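Local coordinates for protein alkylpurine DNA glycosylase AlkC (Pseudomonas fluorescens, PDB 5VHV) that probably removes alkylated purine bases from damaged DNA as a repair glycosylase that does not flip the lesion out of the helix, at residues E252-L258 against S274-T280. Numbering follows the deposited sequence.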
loop_
_atom_site.group_PDB
_atom_site.type_symbol
_atom_site.label_atom_id
_atom_site.label_comp_id
_atom_site.label_asym_id
_atom_site.label_seq_id
_atom_site.Cartn_x
_atom_site.Cartn_y
_atom_site.Cartn_z
ATOM N N GLU A 252 -21.175 2.275 25.729
ATOM C CA GLU A 252 -22.233 2.039 26.708
ATOM C C GLU A 252 -23.129 0.951 26.132
ATOM O O GLU A 252 -24.173 1.206 25.534
ATOM C CB GLU A 252 -22.988 3.329 27.004
ATOM C CG GLU A 252 -22.139 4.411 27.659
ATOM C CD GLU A 252 -21.578 3.990 29.007
ATOM O OE1 GLU A 252 -22.187 3.119 29.665
ATOM O OE2 GLU A 252 -20.522 4.527 29.407
ATOM N N VAL A 253 -22.682 -0.296 26.296
ATOM C CA VAL A 253 -23.334 -1.445 25.679
ATOM C C VAL A 253 -23.149 -2.663 26.568
ATOM O O VAL A 253 -22.238 -2.722 27.393
ATOM C CB VAL A 253 -22.771 -1.765 24.269
ATOM C CG1 VAL A 253 -22.924 -0.579 23.320
ATOM C CG2 VAL A 253 -21.313 -2.207 24.364
ATOM N N LYS A 254 -24.020 -3.647 26.376
ATOM C CA LYS A 254 -23.840 -5.000 26.881
ATOM C C LYS A 254 -23.674 -5.940 25.696
ATOM O O LYS A 254 -24.259 -5.720 24.637
ATOM C CB LYS A 254 -25.032 -5.441 27.739
ATOM C CG LYS A 254 -25.141 -4.683 29.057
ATOM C CD LYS A 254 -26.228 -5.246 29.969
ATOM C CE LYS A 254 -27.622 -4.973 29.435
ATOM N NZ LYS A 254 -28.656 -5.032 30.521
ATOM N N ILE A 255 -22.861 -6.975 25.864
ATOM C CA ILE A 255 -22.641 -7.973 24.821
ATOM C C ILE A 255 -23.366 -9.252 25.224
ATOM O O ILE A 255 -23.285 -9.674 26.385
ATOM C CB ILE A 255 -21.142 -8.212 24.581
ATOM C CG1 ILE A 255 -20.923 -9.177 23.421
ATOM C CG2 ILE A 255 -20.448 -8.723 25.841
ATOM C CD1 ILE A 255 -19.483 -9.185 22.927
ATOM N N HIS A 256 -24.121 -9.833 24.283
ATOM C CA HIS A 256 -24.904 -11.041 24.535
ATOM C C HIS A 256 -24.604 -12.105 23.491
ATOM O O HIS A 256 -24.207 -11.799 22.361
ATOM C CB HIS A 256 -26.421 -10.782 24.506
ATOM C CG HIS A 256 -26.870 -9.695 25.423
ATOM N ND1 HIS A 256 -26.861 -9.829 26.796
ATOM C CD2 HIS A 256 -27.346 -8.455 25.166
ATOM C CE1 HIS A 256 -27.315 -8.716 27.344
ATOM N NE2 HIS A 256 -27.617 -7.868 26.377
ATOM N N HIS A 257 -24.814 -13.361 23.881
ATOM C CA HIS A 257 -24.786 -14.486 22.947
ATOM C C HIS A 257 -23.414 -14.690 22.303
ATOM O O HIS A 257 -23.326 -15.228 21.197
ATOM C CB HIS A 257 -25.831 -14.321 21.827
ATOM C CG HIS A 257 -27.203 -13.943 22.301
ATOM N ND1 HIS A 257 -27.876 -14.644 23.275
ATOM C CD2 HIS A 257 -28.043 -12.961 21.895
ATOM C CE1 HIS A 257 -29.061 -14.087 23.478
ATOM N NE2 HIS A 257 -29.186 -13.066 22.649
ATOM N N LEU A 258 -22.318 -14.272 22.927
ATOM C CA LEU A 258 -21.030 -14.344 22.236
ATOM C C LEU A 258 -20.642 -15.799 22.037
ATOM O O LEU A 258 -20.685 -16.590 22.980
ATOM C CB LEU A 258 -19.946 -13.608 23.027
ATOM C CG LEU A 258 -18.506 -13.791 22.506
ATOM C CD1 LEU A 258 -18.348 -13.263 21.107
ATOM C CD2 LEU A 258 -17.468 -13.125 23.402
ATOM N N SER A 274 -20.071 -14.708 16.398
ATOM C CA SER A 274 -21.302 -13.938 16.474
ATOM C C SER A 274 -21.555 -13.474 17.903
ATOM O O SER A 274 -21.109 -14.095 18.871
ATOM C CB SER A 274 -22.504 -14.737 15.937
ATOM O OG SER A 274 -22.785 -15.891 16.715
ATOM N N PHE A 275 -22.243 -12.344 18.005
ATOM C CA PHE A 275 -22.662 -11.757 19.273
ATOM C C PHE A 275 -23.659 -10.642 18.967
ATOM O O PHE A 275 -23.828 -10.219 17.813
ATOM C CB PHE A 275 -21.470 -11.215 20.065
ATOM C CG PHE A 275 -20.623 -10.246 19.287
ATOM C CD1 PHE A 275 -19.619 -10.702 18.444
ATOM C CD2 PHE A 275 -20.849 -8.877 19.372
ATOM C CE1 PHE A 275 -18.831 -9.807 17.714
ATOM C CE2 PHE A 275 -20.072 -7.985 18.647
ATOM C CZ PHE A 275 -19.062 -8.456 17.813
ATOM N N THR A 276 -24.297 -10.162 20.024
ATOM C CA THR A 276 -25.253 -9.069 19.968
ATOM C C THR A 276 -24.784 -7.964 20.907
ATOM O O THR A 276 -24.374 -8.241 22.039
ATOM C CB THR A 276 -26.644 -9.563 20.369
ATOM O OG1 THR A 276 -27.004 -10.685 19.547
ATOM C CG2 THR A 276 -27.685 -8.451 20.210
ATOM N N LEU A 277 -24.831 -6.724 20.435
ATOM C CA LEU A 277 -24.552 -5.556 21.262
ATOM C C LEU A 277 -25.866 -4.869 21.585
ATOM O O LEU A 277 -26.659 -4.598 20.682
ATOM C CB LEU A 277 -23.620 -4.577 20.547
ATOM C CG LEU A 277 -22.236 -5.118 20.202
ATOM C CD1 LEU A 277 -21.447 -4.082 19.419
ATOM C CD2 LEU A 277 -21.476 -5.520 21.461
ATOM N N GLU A 278 -26.094 -4.602 22.866
ATOM C CA GLU A 278 -27.267 -3.876 23.324
ATOM C C GLU A 278 -26.827 -2.537 23.896
ATOM O O GLU A 278 -26.053 -2.496 24.859
ATOM C CB GLU A 278 -28.028 -4.672 24.380
ATOM C CG GLU A 278 -29.251 -3.924 24.938
ATOM C CD GLU A 278 -29.702 -4.449 26.282
ATOM O OE1 GLU A 278 -30.455 -3.732 26.976
ATOM O OE2 GLU A 278 -29.299 -5.572 26.647
ATOM N N SER A 279 -27.341 -1.453 23.331
ATOM C CA SER A 279 -27.067 -0.141 23.889
ATOM C C SER A 279 -27.721 -0.001 25.256
ATOM O O SER A 279 -28.868 -0.411 25.473
ATOM C CB SER A 279 -27.578 0.963 22.977
ATOM O OG SER A 279 -27.616 2.201 23.676
ATOM N N THR A 280 -26.982 0.597 26.178
ATOM C CA THR A 280 -27.520 0.987 27.475
ATOM C C THR A 280 -27.545 2.500 27.628
ATOM O O THR A 280 -27.698 3.006 28.742
ATOM C CB THR A 280 -26.698 0.358 28.599
ATOM O OG1 THR A 280 -25.370 0.881 28.550
ATOM C CG2 THR A 280 -26.631 -1.155 28.442
HETATM O O HOH W 1 -25.055 3.263 29.934
HETATM O O HOH W 2 -23.393 -0.719 29.877
HETATM O O HOH W 3 -24.400 -15.216 18.739
#
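Lys254 and His256 pair antiparallel with Glu278 and Thr276, each pair joined by two backbone hydrogen bonds, and the strand axes come within 4.4 Å at 154°. A further backbone bond, Thr280 N to Glu252 O, is almost straight at 2.9 Å.

On one face, the Glu278 carboxylate meets two basic side chains. His256 NE2 donates to Glu278 OE2 at 2.9 Å, and the ring and carboxylate planes are nearly coplanar, 25° apart. Lys254 runs alongside Glu278 and bends at chi3. Lys254 NZ forms a long salt bridge of 4.0 Å to Glu278 OE2. Glu278 gets there with an extended chain, its CG trans to the backbone N (chi1 178°). With an alanine here, His256 NE2 would probably lose its acceptor and the Lys254 ammonium this counter-charge.

The two segments belong to a beta hairpin, strands 253-265 and 270-279, in the C-terminal all-beta part of the chain, which follows the helical part. The face bearing Val253, Ile255 and Leu277 is largely apolar and packs against other strands of the beta part. Ile255 CD1 rests 3.8 Å from Phe275 CD2, and Leu277 CD2 lies 4.1 Å from Ile255 CB. Val345 and Val289, on strands 339-347 and 285-294, pack against this cluster. Leu258 CD1 reaches Phe275 CB at 3.9 Å. Near the chain's corner, one water links His257 O to Ser274 OG.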